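Local coordinates for protein adenosine kinase (Sinorhizobium meliloti, PDB 3UBO) that probably phosphorylates adenosine at its ribose 5'-hydroxyl with ATP as donor, as a pfkB-family kinase that binds adenosine and ADP, at residues Ser25-Asn30 with Phe120-Gly125; Glu204-Gly209 with Glu235-Asp240; Asp229-Leu234 with Arg261-Ala266; Ser253-Gly258 with Glu298-Gly303. All blocks are in the same frame, centred on the assembly; numbering follows the deposited sequence.

From the N terminus, contact 1 forms first: it closes a loop of 89 residues and fastens helix 24-29 to the end of strand 116-121 in the mixed sheet, the lid of the pfkB fold. It stands apart from the others, with its nearest atoms about 14 Å from those of contact 3. Contact 2 opens only later, joining the ends of helices 199-207 and 230-240 across a short excursion of 25 residues. Contact 3 crosses it, its first segment falling between the two of contact 2 on the shared helix 230-240, and carries that helix over to strand 260-264. Contact 4 crosses contact 3 in turn: strand 253-257, the hairpin neighbour of 260-264, lies against helix 296-311 near bound ADP.

Contact 1: Ser25-Asn30 with Phe120-Gly125; sequences SFLEEN and FVTEDG
F26 and F120 form the dense part of this contact. CE1 of F26 stands over the centre of one face of the F120 ring and lies 3.9 Å from F120 CZ. The rings are neither stacked nor edge-to-face: their planes meet at 41°, with centroids 4.9 Å apart, and the two side chains run nearly at right angles. F26 reaches across because its CG is anti to the backbone N (chi1 -174°), which swings the ring off the helix toward the strand. Beside it L27 splits its two methyls, CD2 resting 4.0 Å from F120 CB while CD1 meets T122 CG2 at 3.8 Å. These pieces belong to the small mixed sheet that serves as the lid in pfkB-family kinases: helix 24-29 lies against the end of strand 116-121, and F120 also packs on N130 of strand 127-132. Toward solvent the contact thins out and turns polar. E28 and E29 project from the helix without meeting 120-125, and the type I turn from T122 to G125 leaves E123 and D124 exposed. Here T122 OG1 donates to D124 OD1 at 2.8 Å, while D124 OD2 pairs with K34. At the end of the helix N30 folds back, its ND2 giving a nearly straight bond of 2.8 Å to F26 O and sitting over the centre of one face of the F26 ring.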
loop_
_atom_site.group_PDB
_atom_site.type_symbol
_atom_site.label_atom_id
_atom_site.label_comp_id
_atom_site.label_asym_id
_atom_site.label_seq_id
_atom_site.Cartn_x
_atom_site.Cartn_y
_atom_site.Cartn_z
ATOM N N SER A 25 12.539 14.883 -14.560
ATOM C CA SER A 25 11.759 15.479 -15.654
ATOM C C SER A 25 10.211 15.396 -15.496
ATOM O O SER A 25 9.487 16.302 -15.892
ATOM C CB SER A 25 12.197 14.868 -16.969
ATOM O OG SER A 25 12.445 13.504 -16.733
ATOM N N PHE A 26 9.693 14.331 -14.905
ATOM C CA PHE A 26 8.266 14.293 -14.653
ATOM C C PHE A 26 7.767 15.470 -13.835
ATOM O O PHE A 26 6.699 15.997 -14.082
ATOM C CB PHE A 26 7.856 13.023 -13.931
ATOM C CG PHE A 26 6.396 12.887 -13.788
ATOM C CD1 PHE A 26 5.713 13.617 -12.822
ATOM C CD2 PHE A 26 5.686 12.078 -14.643
ATOM C CE1 PHE A 26 4.300 13.509 -12.673
ATOM C CE2 PHE A 26 4.294 11.963 -14.526
ATOM C CZ PHE A 26 3.587 12.686 -13.535
ATOM N N LEU A 27 8.524 15.869 -12.844
ATOM C CA LEU A 27 8.063 16.921 -11.981
ATOM C C LEU A 27 8.148 18.263 -12.684
ATOM O O LEU A 27 7.270 19.070 -12.504
ATOM C CB LEU A 27 8.851 16.937 -10.666
ATOM C CG LEU A 27 8.924 15.625 -9.887
ATOM C CD1 LEU A 27 9.872 15.785 -8.742
ATOM C CD2 LEU A 27 7.538 15.177 -9.433
ATOM N N GLU A 28 9.160 18.512 -13.495
ATOM C CA GLU A 28 9.192 19.786 -14.213
ATOM C C GLU A 28 8.133 19.763 -15.288
ATOM O O GLU A 28 7.422 20.749 -15.436
ATOM C CB GLU A 28 10.550 20.138 -14.857
ATOM C CG GLU A 28 11.817 19.630 -14.098
ATOM C CD GLU A 28 13.062 19.603 -15.019
ATOM O OE1 GLU A 28 12.902 20.206 -16.128
ATOM O OE2 GLU A 28 14.155 19.007 -14.668
ATOM N N GLU A 29 8.009 18.663 -16.038
ATOM C CA GLU A 29 6.972 18.617 -17.071
ATOM C C GLU A 29 5.577 18.907 -16.566
ATOM O O GLU A 29 4.752 19.482 -17.315
ATOM C CB GLU A 29 6.981 17.328 -17.866
ATOM C CG GLU A 29 8.134 17.310 -18.881
ATOM C CD GLU A 29 8.579 15.869 -19.332
ATOM O OE1 GLU A 29 7.673 14.938 -19.469
ATOM O OE2 GLU A 29 9.851 15.715 -19.540
ATOM N N ASN A 30 5.307 18.553 -15.297
ATOM C CA ASN A 30 3.993 18.816 -14.709
ATOM C C ASN A 30 3.964 19.977 -13.739
ATOM O O ASN A 30 3.002 20.144 -12.969
ATOM C CB ASN A 30 3.462 17.563 -14.049
ATOM C CG ASN A 30 3.222 16.459 -15.044
ATOM O OD1 ASN A 30 2.147 16.398 -15.661
ATOM N ND2 ASN A 30 4.228 15.587 -15.239
ATOM N N PHE A 120 4.601 11.725 -5.498
ATOM C CA PHE A 120 5.654 11.289 -6.381
ATOM C C PHE A 120 7.039 11.247 -5.732
ATOM O O PHE A 120 7.611 12.292 -5.429
ATOM C CB PHE A 120 5.704 12.174 -7.637
ATOM C CG PHE A 120 4.415 12.147 -8.448
ATOM C CD1 PHE A 120 4.094 11.026 -9.236
ATOM C CD2 PHE A 120 3.539 13.242 -8.429
ATOM C CE1 PHE A 120 2.894 10.994 -9.981
ATOM C CE2 PHE A 120 2.347 13.247 -9.144
ATOM C CZ PHE A 120 1.979 12.110 -9.909
ATOM N N VAL A 121 7.596 10.043 -5.574
ATOM C CA VAL A 121 8.893 9.860 -4.965
ATOM C C VAL A 121 10.019 9.815 -6.014
ATOM O O VAL A 121 9.987 9.018 -6.926
ATOM C CB VAL A 121 8.906 8.583 -4.096
ATOM C CG1 VAL A 121 10.137 8.561 -3.188
ATOM C CG2 VAL A 121 7.673 8.497 -3.242
ATOM N N THR A 122 11.031 10.657 -5.890
ATOM C CA THR A 122 12.155 10.554 -6.802
ATOM C C THR A 122 13.250 9.606 -6.353
ATOM O O THR A 122 13.136 8.959 -5.315
ATOM C CB THR A 122 12.691 11.931 -7.201
ATOM O OG1 THR A 122 12.725 12.810 -6.064
ATOM C CG2 THR A 122 11.768 12.499 -8.270
ATOM N N GLU A 123 14.303 9.469 -7.146
ATOM C CA GLU A 123 15.302 8.410 -6.849
ATOM C C GLU A 123 15.995 8.700 -5.497
ATOM O O GLU A 123 16.350 7.796 -4.756
ATOM C CB GLU A 123 16.306 8.206 -8.001
ATOM N N ASP A 124 16.093 9.991 -5.167
ATOM C CA ASP A 124 16.758 10.445 -3.957
ATOM C C ASP A 124 15.910 10.298 -2.703
ATOM O O ASP A 124 16.365 10.625 -1.621
ATOM C CB ASP A 124 17.255 11.891 -4.123
ATOM C CG ASP A 124 16.203 12.820 -4.700
ATOM O OD1 ASP A 124 15.013 12.569 -4.455
ATOM O OD2 ASP A 124 16.564 13.802 -5.370
ATOM N N GLY A 125 14.663 9.847 -2.831
ATOM C CA GLY A 125 13.872 9.563 -1.655
ATOM C C GLY A 125 13.129 10.821 -1.305
ATOM O O GLY A 125 12.323 10.822 -0.364
#

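Contact 2: Glu204-Gly209 with Glu235-Asp240; sequences ELMRSG and ELLARD
The guanidinium of R207 meets the carboxylate of D240 at its edge, with D240 OD1 in its plane and the bonded D240 OD2 tilted from it; the two flat groups are turned 75° against each other. Within helix 230-240 the R239 guanidinium has L236 CD2 over one face, offset toward the rim. The contact joins the ends of two helices, 199-207 and 230-240, of the large alpha/beta domain of the pfkB fold; M206 and L237 both also touch V214 of strand 213-217 in the central parallel sheet. R207 runs extended from CG to NE, alongside D240, and forms a salt bridge through one oxygen: D240 OD2 takes NH2 of R207 at 3.3 Å, coming from above the carboxylate plane, 40° out of it. R207 NE adds a weak bond to the same D240 OD2, also 3.3 Å; both are long and bent, and the stronger partner of D240 OD2 is the hydroxyl of Y225. Three partners thus gather on one carboxylate oxygen, an arrangement consistent with a charged aspartate. Replacing D240 by an alanine would probably leave the R207 guanidinium without its countercharge and set it free to turn, and Y225 OH would lose a partner. Beside this bridge, whose arginine is exposed, M206 and L237 form a buried, largely apolar part. The selenomethionine M206 bends at chi3 (80°) and thereby turns its terminal methyl toward helix 230-240, where CE of M206 rests 3.7 Å from D240 CB and 3.8 Å from L237 CD1.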
loop_
_atom_site.group_PDB
_atom_site.type_symbol
_atom_site.label_atom_id
_atom_site.label_comp_id
_atom_site.label_asym_id
_atom_site.label_seq_id
_atom_site.Cartn_x
_atom_site.Cartn_y
_atom_site.Cartn_z
ATOM N N GLU A 204 1.805 34.894 15.550
ATOM C CA GLU A 204 0.856 35.394 16.520
ATOM C C GLU A 204 0.177 34.231 17.232
ATOM O O GLU A 204 -0.224 34.297 18.412
ATOM C CB GLU A 204 -0.208 36.256 15.802
ATOM C CG GLU A 204 -1.545 36.415 16.532
ATOM C CD GLU A 204 -1.438 37.239 17.811
ATOM O OE1 GLU A 204 -0.458 38.031 17.951
ATOM O OE2 GLU A 204 -2.349 37.074 18.665
ATOM N N LEU A 205 0.008 33.161 16.491
ATOM C CA LEU A 205 -0.561 31.987 17.082
ATOM C C LEU A 205 0.453 31.401 18.109
ATOM O O LEU A 205 0.044 30.790 19.086
ATOM C CB LEU A 205 -0.984 31.043 15.966
ATOM C CG LEU A 205 -1.230 29.578 16.164
ATOM C CD1 LEU A 205 -2.723 29.316 16.318
ATOM C CD2 LEU A 205 -0.643 28.881 14.932
HETATM N N MSE A 206 1.754 31.651 17.929
HETATM C CA MSE A 206 2.755 31.296 18.949
HETATM C C MSE A 206 2.815 32.355 20.053
HETATM O O MSE A 206 2.664 32.068 21.242
HETATM C CB MSE A 206 4.153 31.185 18.358
HETATM C CG MSE A 206 4.377 30.021 17.428
HETATM SE SE MSE A 206 6.061 30.252 16.288
HETATM C CE MSE A 206 7.518 29.737 17.519
ATOM N N ARG A 207 3.065 33.595 19.656
ATOM C CA ARG A 207 3.201 34.673 20.627
ATOM C C ARG A 207 2.031 34.760 21.603
ATOM O O ARG A 207 2.244 34.881 22.787
ATOM C CB ARG A 207 3.511 35.982 19.908
ATOM C CG ARG A 207 4.805 35.806 19.136
ATOM C CD ARG A 207 5.043 36.960 18.258
ATOM N NE ARG A 207 6.384 36.922 17.701
ATOM C CZ ARG A 207 6.705 37.575 16.596
ATOM N NH1 ARG A 207 5.749 38.287 15.969
ATOM N NH2 ARG A 207 7.950 37.503 16.119
ATOM N N SER A 208 0.810 34.639 21.121
ATOM C CA SER A 208 -0.334 34.528 22.027
ATOM C C SER A 208 -0.280 33.317 23.003
ATOM O O SER A 208 -1.229 33.099 23.811
ATOM C CB SER A 208 -1.629 34.481 21.224
ATOM O OG SER A 208 -1.558 33.464 20.248
ATOM N N GLY A 209 0.816 32.541 22.902
ATOM C CA GLY A 209 1.041 31.382 23.750
ATOM C C GLY A 209 -0.110 30.410 23.628
ATOM O O GLY A 209 -0.312 29.529 24.495
ATOM N N GLU A 235 17.303 31.654 17.649
ATOM C CA GLU A 235 16.999 32.583 18.737
ATOM C C GLU A 235 15.559 33.005 18.663
ATOM O O GLU A 235 14.826 32.891 19.632
ATOM C CB GLU A 235 17.880 33.826 18.682
ATOM C CG GLU A 235 19.333 33.553 18.968
ATOM C CD GLU A 235 20.200 34.791 18.737
ATOM O OE1 GLU A 235 19.629 35.828 18.256
ATOM O OE2 GLU A 235 21.439 34.697 19.037
ATOM N N LEU A 236 15.149 33.500 17.510
ATOM C CA LEU A 236 13.803 34.028 17.397
ATOM C C LEU A 236 12.743 32.983 17.787
ATOM O O LEU A 236 11.728 33.287 18.454
ATOM C CB LEU A 236 13.607 34.539 15.980
ATOM C CG LEU A 236 14.786 35.438 15.586
ATOM C CD1 LEU A 236 14.788 35.731 14.095
ATOM C CD2 LEU A 236 14.718 36.734 16.377
ATOM N N LEU A 237 13.021 31.745 17.392
ATOM C CA LEU A 237 12.136 30.614 17.614
ATOM C C LEU A 237 12.027 30.234 19.089
ATOM O O LEU A 237 10.967 29.781 19.549
ATOM C CB LEU A 237 12.678 29.422 16.833
ATOM C CG LEU A 237 12.034 28.075 17.169
ATOM C CD1 LEU A 237 10.719 28.024 16.440
ATOM C CD2 LEU A 237 12.878 26.844 16.840
ATOM N N ALA A 238 13.153 30.397 19.800
ATOM C CA ALA A 238 13.236 30.284 21.269
ATOM C C ALA A 238 12.418 31.326 22.033
ATOM O O ALA A 238 11.862 30.995 23.061
ATOM C CB ALA A 238 14.660 30.353 21.722
ATOM N N ARG A 239 12.384 32.563 21.516
ATOM C CA ARG A 239 11.609 33.688 22.045
ATOM C C ARG A 239 10.095 33.513 21.943
ATOM O O ARG A 239 9.327 34.136 22.745
ATOM C CB ARG A 239 11.925 35.001 21.298
ATOM C CG ARG A 239 13.371 35.381 21.194
ATOM C CD ARG A 239 13.546 36.865 20.834
ATOM N NE ARG A 239 14.976 37.200 20.735
ATOM C CZ ARG A 239 15.479 38.280 20.121
ATOM N NH1 ARG A 239 14.668 39.173 19.539
ATOM N NH2 ARG A 239 16.805 38.464 20.090
ATOM N N ASP A 240 9.642 32.740 20.943
ATOM C CA ASP A 240 8.212 32.791 20.605
ATOM C C ASP A 240 7.388 31.586 21.093
ATOM O O ASP A 240 6.123 31.639 21.124
ATOM C CB ASP A 240 8.027 33.078 19.115
ATOM C CG ASP A 240 8.754 34.338 18.672
ATOM O OD1 ASP A 240 9.294 35.053 19.548
ATOM O OD2 ASP A 240 8.791 34.625 17.447
#

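Contact 3: Asp229-Leu234 with Arg261-Ala266; sequences DFDRAL and RVRVGA
L234 and R261 carry most of this contact, with R263 adding a thin outer margin. It sets the first turns of helix 230-240 beside strand 260-264, the second strand of a beta-hairpin in the large domain of the pfkB fold. The axes of the helix and strand segments approach to 12.9 Å, their N-to-C directions at 126°, so long arginine side chains must bridge the distance. R261 leans toward the helix and is bent at chi2 (-146°), which lays one face of its guanidinium over L234: CB of L234 is 3.7 Å from R261 NH2, and CD1 of L234 lies 4.1 Å from R261 NE. Both side chains also rest on V256 of the neighbouring strand 253-257, which places them at the border of the buried core. The polar grip is indirect. A water donates to the carbonyl D231 O at 2.8 Å and accepts from NE of R261 at 3.1 Å, tying the arginine to the helix backbone. Replacing R261 by an alanine would probably strip the flat cover from L234 and leave the water between helix and strand without its donor on the strand side. At the helix start D229 acts as N-cap, its OD1 receiving weak bonds from the backbone N of D231 and of R232. Farther out, R263, which packs on V254, points its guanidinium edge at the helix; the opposite charges may still attract weakly, though beyond a salt bridge, as R263 NH2 stops 4.4 Å from D231 OD1.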
loop_
_atom_site.group_PDB
_atom_site.type_symbol
_atom_site.label_atom_id
_atom_site.label_comp_id
_atom_site.label_asym_id
_atom_site.label_seq_id
_atom_site.Cartn_x
_atom_site.Cartn_y
_atom_site.Cartn_z
ATOM N N ASP A 229 20.214 33.060 7.790
ATOM C CA ASP A 229 21.012 32.777 9.015
ATOM C C ASP A 229 20.306 31.834 9.995
ATOM O O ASP A 229 19.399 32.256 10.726
ATOM C CB ASP A 229 21.440 34.045 9.781
ATOM C CG ASP A 229 22.253 33.719 11.080
ATOM O OD1 ASP A 229 22.653 32.541 11.317
ATOM O OD2 ASP A 229 22.492 34.656 11.868
ATOM N N PHE A 230 20.745 30.575 10.027
ATOM C CA PHE A 230 20.079 29.556 10.839
ATOM C C PHE A 230 20.210 29.776 12.384
ATOM O O PHE A 230 19.267 29.518 13.155
ATOM C CB PHE A 230 20.537 28.141 10.400
ATOM C CG PHE A 230 19.771 27.017 11.064
ATOM C CD1 PHE A 230 18.388 26.960 10.994
ATOM C CD2 PHE A 230 20.433 26.024 11.767
ATOM C CE1 PHE A 230 17.680 25.927 11.616
ATOM C CE2 PHE A 230 19.724 25.000 12.397
ATOM C CZ PHE A 230 18.357 24.949 12.315
ATOM N N ASP A 231 21.380 30.240 12.835
ATOM C CA ASP A 231 21.566 30.509 14.256
ATOM C C ASP A 231 20.599 31.588 14.721
ATOM O O ASP A 231 19.935 31.433 15.750
ATOM C CB ASP A 231 23.014 30.879 14.550
ATOM C CG ASP A 231 23.898 29.657 14.608
ATOM O OD1 ASP A 231 23.324 28.569 14.898
ATOM O OD2 ASP A 231 25.138 29.777 14.359
ATOM N N ARG A 232 20.530 32.668 13.937
ATOM C CA ARG A 232 19.648 33.794 14.217
ATOM C C ARG A 232 18.223 33.317 14.360
ATOM O O ARG A 232 17.468 33.806 15.220
ATOM C CB ARG A 232 19.677 34.805 13.068
ATOM C CG ARG A 232 18.582 35.905 13.191
ATOM C CD ARG A 232 19.160 37.196 13.806
ATOM N NE ARG A 232 18.174 38.108 14.400
ATOM C CZ ARG A 232 18.429 39.386 14.714
ATOM N NH1 ARG A 232 19.642 39.919 14.467
ATOM N NH2 ARG A 232 17.468 40.137 15.261
ATOM N N ALA A 233 17.852 32.391 13.477
ATOM C CA ALA A 233 16.494 31.875 13.435
ATOM C C ALA A 233 16.194 31.048 14.680
ATOM O O ALA A 233 15.064 31.079 15.211
ATOM C CB ALA A 233 16.253 31.071 12.175
ATOM N N LEU A 234 17.218 30.341 15.163
ATOM C CA LEU A 234 17.100 29.549 16.391
ATOM C C LEU A 234 16.768 30.427 17.604
ATOM O O LEU A 234 16.009 30.001 18.468
ATOM C CB LEU A 234 18.347 28.670 16.626
ATOM C CG LEU A 234 18.377 27.330 15.859
ATOM C CD1 LEU A 234 19.575 26.492 16.164
ATOM C CD2 LEU A 234 17.181 26.526 16.231
ATOM N N ARG A 261 20.499 24.147 23.873
ATOM C CA ARG A 261 20.321 23.611 22.520
ATOM C C ARG A 261 20.765 22.175 22.483
ATOM O O ARG A 261 21.986 21.905 22.282
ATOM C CB ARG A 261 21.151 24.381 21.483
ATOM C CG ARG A 261 21.053 25.894 21.524
ATOM C CD ARG A 261 21.153 26.446 20.095
ATOM N NE ARG A 261 20.585 27.790 19.897
ATOM C CZ ARG A 261 19.445 28.250 20.423
ATOM N NH1 ARG A 261 18.661 27.496 21.199
ATOM N NH2 ARG A 261 19.084 29.495 20.157
ATOM N N VAL A 262 19.812 21.256 22.680
ATOM C CA VAL A 262 20.087 19.810 22.588
ATOM C C VAL A 262 20.229 19.314 21.130
ATOM O O VAL A 262 19.213 19.089 20.460
ATOM C CB VAL A 262 18.991 18.965 23.287
ATOM C CG1 VAL A 262 19.360 17.449 23.335
ATOM C CG2 VAL A 262 18.719 19.496 24.672
ATOM N N ARG A 263 21.473 19.130 20.654
ATOM C CA ARG A 263 21.749 18.514 19.330
ATOM C C ARG A 263 21.948 16.998 19.392
ATOM O O ARG A 263 23.015 16.577 19.750
ATOM C CB ARG A 263 22.985 19.158 18.705
ATOM C CG ARG A 263 22.910 20.616 18.915
ATOM C CD ARG A 263 23.949 21.347 18.178
ATOM N NE ARG A 263 23.462 22.695 17.921
ATOM C CZ ARG A 263 24.194 23.694 17.424
ATOM N NH1 ARG A 263 25.498 23.503 17.129
ATOM N NH2 ARG A 263 23.607 24.885 17.209
ATOM N N VAL A 264 20.938 16.193 19.082
ATOM C CA VAL A 264 21.061 14.750 18.927
ATOM C C VAL A 264 21.092 14.369 17.430
ATOM O O VAL A 264 20.255 14.818 16.618
ATOM C CB VAL A 264 19.921 13.974 19.651
ATOM C CG1 VAL A 264 20.013 12.461 19.398
ATOM C CG2 VAL A 264 19.865 14.335 21.159
ATOM N N GLY A 265 22.039 13.522 17.056
ATOM C CA GLY A 265 22.222 13.162 15.657
ATOM C C GLY A 265 21.379 11.999 15.146
ATOM O O GLY A 265 20.693 11.303 15.917
ATOM N N ALA A 266 21.411 11.792 13.833
ATOM C CA ALA A 266 20.442 10.869 13.249
ATOM C C ALA A 266 21.091 9.561 12.949
ATOM O O ALA A 266 22.298 9.473 12.824
ATOM C CB ALA A 266 19.731 11.461 11.997
HETATM O O HOH W 1 21.158 30.002 17.768
#

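Contact 4: Ser253-Gly258 with Glu298-Gly303; sequences SVVVRG and ECSKLG
A beta-hairpin of strands 253-257 and 260-264 lies on helix 296-311 beside the ADP site of this pfkB-fold kinase, and S253, V255 and S300 form one buried point where the first strand meets that helix. The side chain of S253 is about 5 Å from bound ADP; N304, which S253 touches, and Y282, which S300 touches, both belong to the ADP pocket. Between strand and helix the hydroxyls of S253 and S300 approach each other, OG to OG, at 3.1 Å. A hydrogen bond between them would be weak, and it is not settled, because the S300 hydroxyl can also turn to L296 O. S253 holds its OG between the backbone N and the carbonyl carbon (chi1 90°), which aims it at the helix, where it also lies 3.2 Å from S300 CB. S300 is further flanked by V264 of the second strand, so the helix meets both arms of the hairpin at this residue. V255, two residues along, has its CB turned to the same side, and packs as well on F286 of helix 278-290. Its CG2, anti to the carbonyl carbon, is the branch that meets the helix, 3.3 Å from S300 OG.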
loop_
_atom_site.group_PDB
_atom_site.type_symbol
_atom_site.label_atom_id
_atom_site.label_comp_id
_atom_site.label_asym_id
_atom_site.label_seq_id
_atom_site.Cartn_x
_atom_site.Cartn_y
_atom_site.Cartn_z
ATOM N N SER A 253 18.674 16.125 14.754
ATOM C CA SER A 253 17.789 17.197 15.295
ATOM C C SER A 253 18.518 18.261 16.133
ATOM O O SER A 253 19.599 18.010 16.646
ATOM C CB SER A 253 16.639 16.597 16.136
ATOM O OG SER A 253 17.021 16.475 17.507
ATOM N N VAL A 254 17.917 19.445 16.281
ATOM C CA VAL A 254 18.372 20.419 17.277
ATOM C C VAL A 254 17.211 21.051 18.033
ATOM O O VAL A 254 16.598 22.006 17.548
ATOM C CB VAL A 254 19.244 21.544 16.676
ATOM C CG1 VAL A 254 18.566 22.195 15.506
ATOM C CG2 VAL A 254 19.609 22.552 17.759
ATOM N N VAL A 255 16.893 20.529 19.217
ATOM C CA VAL A 255 15.859 21.124 20.058
ATOM C C VAL A 255 16.305 22.428 20.758
ATOM O O VAL A 255 17.423 22.604 21.097
ATOM C CB VAL A 255 15.319 20.089 21.044
ATOM C CG1 VAL A 255 14.141 20.655 21.880
ATOM C CG2 VAL A 255 14.851 18.873 20.286
ATOM N N VAL A 256 15.401 23.365 20.950
ATOM C CA VAL A 256 15.754 24.698 21.449
ATOM C C VAL A 256 14.803 25.134 22.609
ATOM O O VAL A 256 13.575 24.973 22.503
ATOM C CB VAL A 256 15.783 25.714 20.267
ATOM C CG1 VAL A 256 15.400 27.071 20.714
ATOM C CG2 VAL A 256 17.158 25.711 19.601
ATOM N N ARG A 257 15.415 25.602 23.723
ATOM C CA ARG A 257 14.758 26.081 24.979
ATOM C C ARG A 257 15.608 27.199 25.594
ATOM O O ARG A 257 16.637 26.923 26.261
ATOM C CB ARG A 257 14.601 24.951 25.988
ATOM C CG ARG A 257 13.624 25.278 27.025
ATOM C CD ARG A 257 12.881 24.047 27.464
ATOM N NE ARG A 257 13.758 23.090 28.151
ATOM C CZ ARG A 257 13.320 21.977 28.765
ATOM N NH1 ARG A 257 12.004 21.668 28.767
ATOM N NH2 ARG A 257 14.198 21.173 29.376
ATOM N N GLY A 258 15.192 28.443 25.336
ATOM C CA GLY A 258 16.020 29.621 25.551
ATOM C C GLY A 258 17.379 29.614 24.848
ATOM O O GLY A 258 17.473 29.907 23.640
ATOM N N GLU A 298 16.793 12.348 25.372
ATOM C CA GLU A 298 16.219 11.054 25.040
ATOM C C GLU A 298 14.968 11.251 24.181
ATOM O O GLU A 298 14.369 10.306 23.635
ATOM C CB GLU A 298 15.858 10.322 26.316
ATOM C CG GLU A 298 16.001 8.782 26.272
ATOM C CD GLU A 298 15.412 8.149 27.557
ATOM O OE1 GLU A 298 15.426 8.860 28.628
ATOM O OE2 GLU A 298 14.911 6.976 27.499
ATOM N N CYS A 299 14.556 12.503 24.081
ATOM C CA CYS A 299 13.418 12.851 23.243
ATOM C C CYS A 299 13.951 12.933 21.808
ATOM O O CYS A 299 13.468 12.194 20.946
ATOM C CB CYS A 299 12.672 14.142 23.705
ATOM S SG CYS A 299 11.224 13.918 24.829
ATOM N N SER A 300 14.950 13.782 21.538
ATOM C CA SER A 300 15.430 13.865 20.184
ATOM C C SER A 300 15.727 12.442 19.719
ATOM O O SER A 300 15.569 12.115 18.554
ATOM C CB SER A 300 16.685 14.700 20.092
ATOM O OG SER A 300 16.455 16.007 20.488
ATOM N N LYS A 301 16.151 11.581 20.630
ATOM C CA LYS A 301 16.628 10.259 20.197
ATOM C C LYS A 301 15.419 9.508 19.681
ATOM O O LYS A 301 15.447 8.928 18.598
ATOM C CB LYS A 301 17.387 9.465 21.299
ATOM C CG LYS A 301 18.859 9.868 21.470
ATOM C CD LYS A 301 19.520 9.087 22.612
ATOM C CE LYS A 301 20.839 9.738 23.141
ATOM N NZ LYS A 301 22.207 9.511 22.405
ATOM N N LEU A 302 14.335 9.558 20.450
ATOM C CA LEU A 302 13.138 8.829 20.059
ATOM C C LEU A 302 12.652 9.392 18.720
ATOM O O LEU A 302 12.108 8.664 17.895
ATOM C CB LEU A 302 12.094 8.902 21.144
ATOM C CG LEU A 302 12.362 7.800 22.145
ATOM C CD1 LEU A 302 11.638 8.098 23.425
ATOM C CD2 LEU A 302 11.971 6.425 21.564
ATOM N N GLY A 303 12.945 10.674 18.503
ATOM C CA GLY A 303 12.666 11.338 17.253
ATOM C C GLY A 303 13.316 10.666 16.065
ATOM O O GLY A 303 12.616 10.096 15.203
#